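Local coordinates for 2-aminomuconate 6-semialdehyde dehydrogenase (PDB 4U3W), which probably catalyses the NAD+-dependent oxidation of 2-aminomuconate 6-semialdehyde to 2-aminomuconate, at residues V305-E310 with G435-I440; I459-V462 with V467-L470. All blocks are in the same frame, centred on the assembly; numbering follows the deposited sequence.

Interaction 1 (V305-E310 with G435-I440)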
ATOM      1  N   VAL A 305     -10.103 -30.655  11.357  1.00 33.60           N
ATOM      2  CA  VAL A 305      -9.836 -29.299  10.853  1.00 33.95           C
ATOM      3  C   VAL A 305      -8.857 -29.490   9.740  1.00 33.16           C
ATOM      4  O   VAL A 305      -7.977 -30.342   9.868  1.00 36.73           O
ATOM      5  CB  VAL A 305      -9.281 -28.390  11.914  1.00 36.69           C
ATOM      6  CG1 VAL A 305      -9.246 -26.947  11.381  1.00 39.25           C
ATOM      7  CG2 VAL A 305     -10.153 -28.450  13.141  1.00 36.63           C
ATOM      8  N   CYS A 306      -8.984 -28.741   8.648  1.00 30.39           N
ATOM      9  CA  CYS A 306      -8.061 -28.939   7.521  1.00 31.13           C
ATOM     10  C   CYS A 306      -6.620 -28.666   7.945  1.00 29.23           C
ATOM     11  O   CYS A 306      -5.658 -29.169   7.341  1.00 28.90           O
ATOM     12  CB  CYS A 306      -8.444 -28.034   6.332  1.00 31.92           C
ATOM     13  SG  CYS A 306      -8.374 -26.247   6.636  1.00 42.91           S
ATOM     14  N   LEU A 307      -6.507 -27.850   8.988  1.00 26.26           N
ATOM     15  CA  LEU A 307      -5.218 -27.378   9.508  1.00 29.65           C
ATOM     16  C   LEU A 307      -4.542 -28.306  10.530  1.00 29.69           C
ATOM     17  O   LEU A 307      -3.408 -28.009  11.016  1.00 28.40           O
ATOM     18  CB  LEU A 307      -5.424 -26.023  10.138  1.00 25.40           C
ATOM     19  CG  LEU A 307      -6.003 -24.920   9.229  1.00 30.31           C
ATOM     20  CD1 LEU A 307      -6.464 -23.743  10.076  1.00 32.77           C
ATOM     21  CD2 LEU A 307      -4.953 -24.490   8.172  1.00 31.94           C
ATOM     22  N   CYS A 308      -5.216 -29.396  10.884  1.00 29.79           N
ATOM     23  CA  CYS A 308      -4.651 -30.282  11.932  1.00 29.53           C
ATOM     24  C   CYS A 308      -3.347 -30.919  11.519  1.00 30.50           C
ATOM     25  O   CYS A 308      -3.079 -31.109  10.336  1.00 28.78           O
ATOM     26  CB  CYS A 308      -5.648 -31.397  12.347  1.00 31.03           C
ATOM     27  SG  CYS A 308      -6.896 -30.727  13.464  1.00 32.96           S
ATOM     28  N   SER A 309      -2.509 -31.204  12.523  1.00 28.68           N
ATOM     29  CA  SER A 309      -1.232 -31.826  12.300  1.00 29.26           C
ATOM     30  C   SER A 309      -1.389 -33.345  12.372  1.00 34.40           C
ATOM     31  O   SER A 309      -1.495 -33.896  13.464  1.00 36.44           O
ATOM     32  CB  SER A 309      -0.197 -31.350  13.356  1.00 28.12           C
ATOM     33  OG  SER A 309      -0.642 -31.709  14.665  1.00 29.21           O
ATOM     34  N   GLU A 310      -1.355 -34.028  11.224  1.00 33.12           N
ATOM     35  CA  GLU A 310      -1.406 -35.480  11.232  1.00 31.97           C
ATOM     36  C   GLU A 310      -0.011 -36.093  11.122  1.00 33.30           C
ATOM     37  O   GLU A 310       0.122 -37.288  11.350  1.00 33.02           O
ATOM     38  CB  GLU A 310      -2.340 -36.001  10.092  1.00 30.17           C
ATOM     39  CG  GLU A 310      -3.791 -35.635  10.413  1.00 30.31           C
ATOM     40  CD  GLU A 310      -4.846 -36.284   9.449  1.00 31.86           C
ATOM     41  OE1 GLU A 310      -4.455 -36.917   8.438  1.00 34.25           O
ATOM     42  OE2 GLU A 310      -6.050 -36.163   9.739  1.00 32.05           O
ATOM     43  N   GLY A 435       0.094 -28.701   0.635  1.00 33.91           N
ATOM     44  CA  GLY A 435       0.923 -27.621   1.152  1.00 35.15           C
ATOM     45  C   GLY A 435       0.015 -26.578   1.779  1.00 35.14           C
ATOM     46  O   GLY A 435       0.014 -25.385   1.342  1.00 33.26           O
ATOM     47  N   LEU A 436      -0.767 -27.014   2.775  1.00 33.49           N
ATOM     48  CA  LEU A 436      -1.704 -26.111   3.443  1.00 31.19           C
ATOM     49  C   LEU A 436      -1.025 -25.355   4.573  1.00 30.64           C
ATOM     50  O   LEU A 436      -0.861 -24.124   4.473  1.00 31.22           O
ATOM     51  CB  LEU A 436      -2.891 -26.850   4.017  1.00 31.74           C
ATOM     52  CG  LEU A 436      -4.009 -26.007   4.658  1.00 31.42           C
ATOM     53  CD1 LEU A 436      -4.480 -24.784   3.763  1.00 45.86           C
ATOM     54  CD2 LEU A 436      -5.222 -26.936   4.911  1.00 30.72           C
ATOM     55  N   ALA A 437      -0.640 -26.048   5.648  1.00 29.03           N
ATOM     56  CA  ALA A 437      -0.063 -25.315   6.796  1.00 28.48           C
ATOM     57  C   ALA A 437       1.023 -26.123   7.529  1.00 28.95           C
ATOM     58  O   ALA A 437       1.170 -27.310   7.304  1.00 27.87           O
ATOM     59  CB  ALA A 437      -1.161 -24.925   7.782  1.00 28.02           C
ATOM     60  N   ALA A 438       1.796 -25.454   8.405  1.00 27.51           N
ATOM     61  CA  ALA A 438       2.763 -26.161   9.225  1.00 26.64           C
ATOM     62  C   ALA A 438       2.977 -25.397  10.541  1.00 27.18           C
ATOM     63  O   ALA A 438       2.731 -24.187  10.608  1.00 22.54           O
ATOM     64  CB  ALA A 438       4.067 -26.299   8.481  1.00 27.19           C
ATOM     65  N   SER A 439       3.407 -26.081  11.588  1.00 27.20           N
ATOM     66  CA  SER A 439       3.831 -25.346  12.795  1.00 28.33           C
ATOM     67  C   SER A 439       5.186 -25.865  13.261  1.00 28.27           C
ATOM     68  O   SER A 439       5.480 -27.043  13.137  1.00 28.31           O
ATOM     69  CB  SER A 439       2.776 -25.447  13.912  1.00 28.74           C
ATOM     70  OG  SER A 439       2.650 -26.796  14.264  1.00 32.49           O
ATOM     71  N   ILE A 440       6.016 -24.935  13.754  1.00 29.90           N
ATOM     72  CA  ILE A 440       7.402 -25.159  14.154  1.00 29.45           C
ATOM     73  C   ILE A 440       7.530 -24.693  15.586  1.00 29.70           C
ATOM     74  O   ILE A 440       7.097 -23.563  15.879  1.00 28.50           O
ATOM     75  CB  ILE A 440       8.392 -24.282  13.293  1.00 34.55           C
ATOM     76  CG1 ILE A 440       8.121 -24.468  11.791  1.00 35.34           C
ATOM     77  CG2 ILE A 440       9.862 -24.501  13.670  1.00 39.14           C
ATOM     78  CD1 ILE A 440       8.456 -25.786  11.311  1.00 35.72           C
TER
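Leu436 meets Cys306 through its CD2 methyl and Leu307 through its branch carbon CG, and it has more surface buried by the contact than any other residue. Its CD2 reaches Cys306 at both the sulfur, with CD2 to SG at 3.7 Å, and the backbone, where CD2 lies 3.3 Å from Cys306 O. Its CG meets the other leucine, Leu307 CD2, at 3.9 Å. The two leucine side chains cross at roughly a right angle, so they touch through one methyl rather than lying alongside. That same methyl, Leu307 CD2, also rests 3.8 Å from Ala437 CB, which seats it over two successive residues of 435-440. CG of Leu436 extends opposite its backbone N (chi1 -176°), and this carries the branch across to Cys306. The side chains meet by apolar packing alone, and one methyl also lies against a backbone carbonyl oxygen. In 305-310, Cys306 and Leu307 are the two central residues of a type I turn, closed by Cys308 N to Val305 O at 3.1 Å. Polar linkage comes from a third party: Asn277 donates to Cys306 O and Cys308 O through ND2 and accepts from Ala437 N through OD1, tying the turn to the start of strand 437-441. The turn leads into strand 309-315 of the catalytic domain and probably is the loop that carries the nucleophilic cysteine in the aldehyde dehydrogenase fold, with Cys306 the likely counterpart.

Interaction 2 (I459-V462 with V467-L470); sequences IVWV and VRDL
Trp461 donates its indole N-H to the backbone carbonyl of Val467, with NE1 3.0 Å from O and an N-H...O angle of 158°. The acceptor sits at the ring edge, only 7° out of the indole plane, and the bond is moderately bent. Seen from the carbonyl, NE1 lies well off the C=O direction, at a C=O...N angle of 119°, and is modestly tilted from the carbonyl plane. Val467 N comes close as well, 3.3 Å from NE1, but both are donors and the pair is not a bond. It lies above the indole plane, on the same side as Val467 CB, which is 3.8 Å from NE1. Arg468 adds a looser touch farther round the ring edge, its CD 4.5 Å from Trp461 CZ2.

The opposite face of the indole is covered by Ile459 CG2, 3.7 Å above the plane and over its centre. Ile459 and Trp461 are two residues apart on one strand; the CB atoms of both are set on the side of the strand facing 467-470, and the isoleucine methyl backs the ring. Beyond this shell, Leu307 and Ala437 also pack on Trp461, and backbone bonds to Ala438 and Ile440 hold its strand in the sheet. Arg468 rests on Trp181 and Phe474, while Asp469 pairs with Arg471 and bonds Thr146 of the second subunit. Strand 459-462 itself continues the sheet in a parallel ladder with a strand of that subunit.

The chemistry is that of a buried indole N-H satisfied by a main-chain oxygen: direction, edge approach and a covered face together fix the ring's orientation and tether a nonregular segment to the interface strand.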
ATOM      1  N   ILE A 459       0.587 -21.230   5.114  1.00 31.13           N
ATOM      2  CA  ILE A 459       0.731 -20.645   6.446  1.00 31.75           C
ATOM      3  C   ILE A 459       1.811 -21.374   7.225  1.00 28.07           C
ATOM      4  O   ILE A 459       1.865 -22.601   7.162  1.00 25.93           O
ATOM      5  CB  ILE A 459      -0.571 -20.715   7.267  1.00 32.95           C
ATOM      6  CG1 ILE A 459      -1.714 -20.018   6.521  1.00 32.09           C
ATOM      7  CG2 ILE A 459      -0.377 -19.936   8.604  1.00 25.65           C
ATOM      8  CD1 ILE A 459      -2.706 -21.039   5.900  1.00 47.00           C
ATOM      9  N   VAL A 460       2.647 -20.657   7.983  1.00 26.23           N
ATOM     10  CA  VAL A 460       3.573 -21.350   8.922  1.00 27.47           C
ATOM     11  C   VAL A 460       3.454 -20.663  10.285  1.00 26.19           C
ATOM     12  O   VAL A 460       3.649 -19.431  10.327  1.00 25.71           O
ATOM     13  CB  VAL A 460       5.065 -21.292   8.480  1.00 27.06           C
ATOM     14  CG1 VAL A 460       5.993 -21.987   9.572  1.00 24.79           C
ATOM     15  CG2 VAL A 460       5.292 -21.897   7.040  1.00 24.63           C
ATOM     16  N   TRP A 461       3.073 -21.419  11.337  1.00 23.73           N
ATOM     17  CA  TRP A 461       3.072 -20.890  12.707  1.00 25.22           C
ATOM     18  C   TRP A 461       4.380 -21.261  13.455  1.00 27.44           C
ATOM     19  O   TRP A 461       4.883 -22.352  13.274  1.00 29.12           O
ATOM     20  CB  TRP A 461       1.877 -21.412  13.520  1.00 27.37           C
ATOM     21  CG  TRP A 461       0.574 -20.816  13.108  1.00 31.86           C
ATOM     22  CD1 TRP A 461       0.108 -19.525  13.364  1.00 33.05           C
ATOM     23  CD2 TRP A 461      -0.453 -21.469  12.361  1.00 33.30           C
ATOM     24  NE1 TRP A 461      -1.141 -19.360  12.814  1.00 33.80           N
ATOM     25  CE2 TRP A 461      -1.507 -20.527  12.185  1.00 36.22           C
ATOM     26  CE3 TRP A 461      -0.574 -22.741  11.813  1.00 35.29           C
ATOM     27  CZ2 TRP A 461      -2.674 -20.835  11.474  1.00 36.14           C
ATOM     28  CZ3 TRP A 461      -1.771 -23.061  11.110  1.00 35.50           C
ATOM     29  CH2 TRP A 461      -2.782 -22.106  10.952  1.00 35.60           C
ATOM     30  N   VAL A 462       4.913 -20.318  14.265  1.00 25.71           N
ATOM     31  CA  VAL A 462       6.092 -20.588  15.076  1.00 25.24           C
ATOM     32  C   VAL A 462       5.667 -20.439  16.547  1.00 22.36           C
ATOM     33  O   VAL A 462       5.239 -19.315  16.971  1.00 26.05           O
ATOM     34  CB  VAL A 462       7.282 -19.615  14.725  1.00 27.10           C
ATOM     35  CG1 VAL A 462       8.550 -20.022  15.523  1.00 26.54           C
ATOM     36  CG2 VAL A 462       7.576 -19.702  13.225  1.00 28.73           C
ATOM     37  N   VAL A 467      -3.828 -19.603  14.713  1.00 37.92           N
ATOM     38  CA  VAL A 467      -3.999 -18.184  15.057  1.00 37.61           C
ATOM     39  C   VAL A 467      -4.280 -17.436  13.780  1.00 40.84           C
ATOM     40  O   VAL A 467      -3.413 -17.327  12.899  1.00 43.99           O
ATOM     41  CB  VAL A 467      -2.759 -17.610  15.747  1.00 37.77           C
ATOM     42  CG1 VAL A 467      -2.881 -16.071  15.880  1.00 38.78           C
ATOM     43  CG2 VAL A 467      -2.626 -18.293  17.096  1.00 36.32           C
ATOM     44  N   ARG A 468      -5.496 -16.927  13.682  1.00 39.68           N
ATOM     45  CA  ARG A 468      -5.982 -16.396  12.430  1.00 43.62           C
ATOM     46  C   ARG A 468      -6.277 -14.903  12.500  1.00 46.17           C
ATOM     47  O   ARG A 468      -7.357 -14.496  12.946  1.00 48.79           O
ATOM     48  CB  ARG A 468      -7.232 -17.165  12.016  1.00 46.22           C
ATOM     49  CG  ARG A 468      -6.946 -18.633  11.709  1.00 49.15           C
ATOM     50  CD  ARG A 468      -6.485 -18.810  10.247  1.00 50.52           C
ATOM     51  NE  ARG A 468      -7.488 -18.301   9.302  1.00 51.20           N
ATOM     52  CZ  ARG A 468      -7.377 -17.140   8.653  1.00 50.51           C
ATOM     53  NH1 ARG A 468      -6.298 -16.374   8.822  1.00 49.86           N
ATOM     54  NH2 ARG A 468      -8.336 -16.748   7.822  1.00 48.58           N
ATOM     55  N   ASP A 469      -5.317 -14.098  12.045  1.00 43.63           N
ATOM     56  CA  ASP A 469      -5.552 -12.678  11.843  1.00 40.42           C
ATOM     57  C   ASP A 469      -6.252 -12.539  10.510  1.00 39.00           C
ATOM     58  O   ASP A 469      -5.661 -12.865   9.472  1.00 37.40           O
ATOM     59  CB  ASP A 469      -4.227 -11.883  11.865  1.00 40.88           C
ATOM     60  CG  ASP A 469      -4.452 -10.371  11.933  1.00 40.14           C
ATOM     61  OD1 ASP A 469      -5.244  -9.855  11.105  1.00 37.29           O
ATOM     62  OD2 ASP A 469      -3.832  -9.697  12.805  1.00 38.96           O
ATOM     63  N   LEU A 470      -7.505 -12.064  10.526  1.00 39.43           N
ATOM     64  CA  LEU A 470      -8.338 -12.080   9.319  1.00 40.15           C
ATOM     65  C   LEU A 470      -7.878 -11.083   8.217  1.00 43.52           C
ATOM     66  O   LEU A 470      -8.507 -11.028   7.129  1.00 37.17           O
ATOM     67  CB  LEU A 470      -9.819 -11.814   9.666  1.00 43.50           C
ATOM     68  CG  LEU A 470     -10.496 -12.789  10.647  1.00 46.32           C
ATOM     69  CD1 LEU A 470     -11.973 -12.465  10.752  1.00 48.00           C
ATOM     70  CD2 LEU A 470     -10.269 -14.236  10.201  1.00 45.53           C
TER

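Interactions 1 and 2 have centres 11 Å apart, on the same side of the chain's centre, and follow in series: interaction 1 closes at 440 before interaction 2 opens at 459. Their direct junction lies in one sheet, where strands 437-441 and 459-462 are parallel neighbours; Ile440 N to Trp461 O and Ala438 O to Trp461 N, both 2.9 Å, are probable hydrogen bonds. Strand 277-281 separates 437-441 from 309-315, so interaction 1 spans it at one end. Strand 459-462 is outermost within the chain, and the sheet runs on into the neighbour. Since Leu307 and Ala437 pack on Trp461, the probable nucleophile loop is linked by side-chain packing to the strand at the subunit interface.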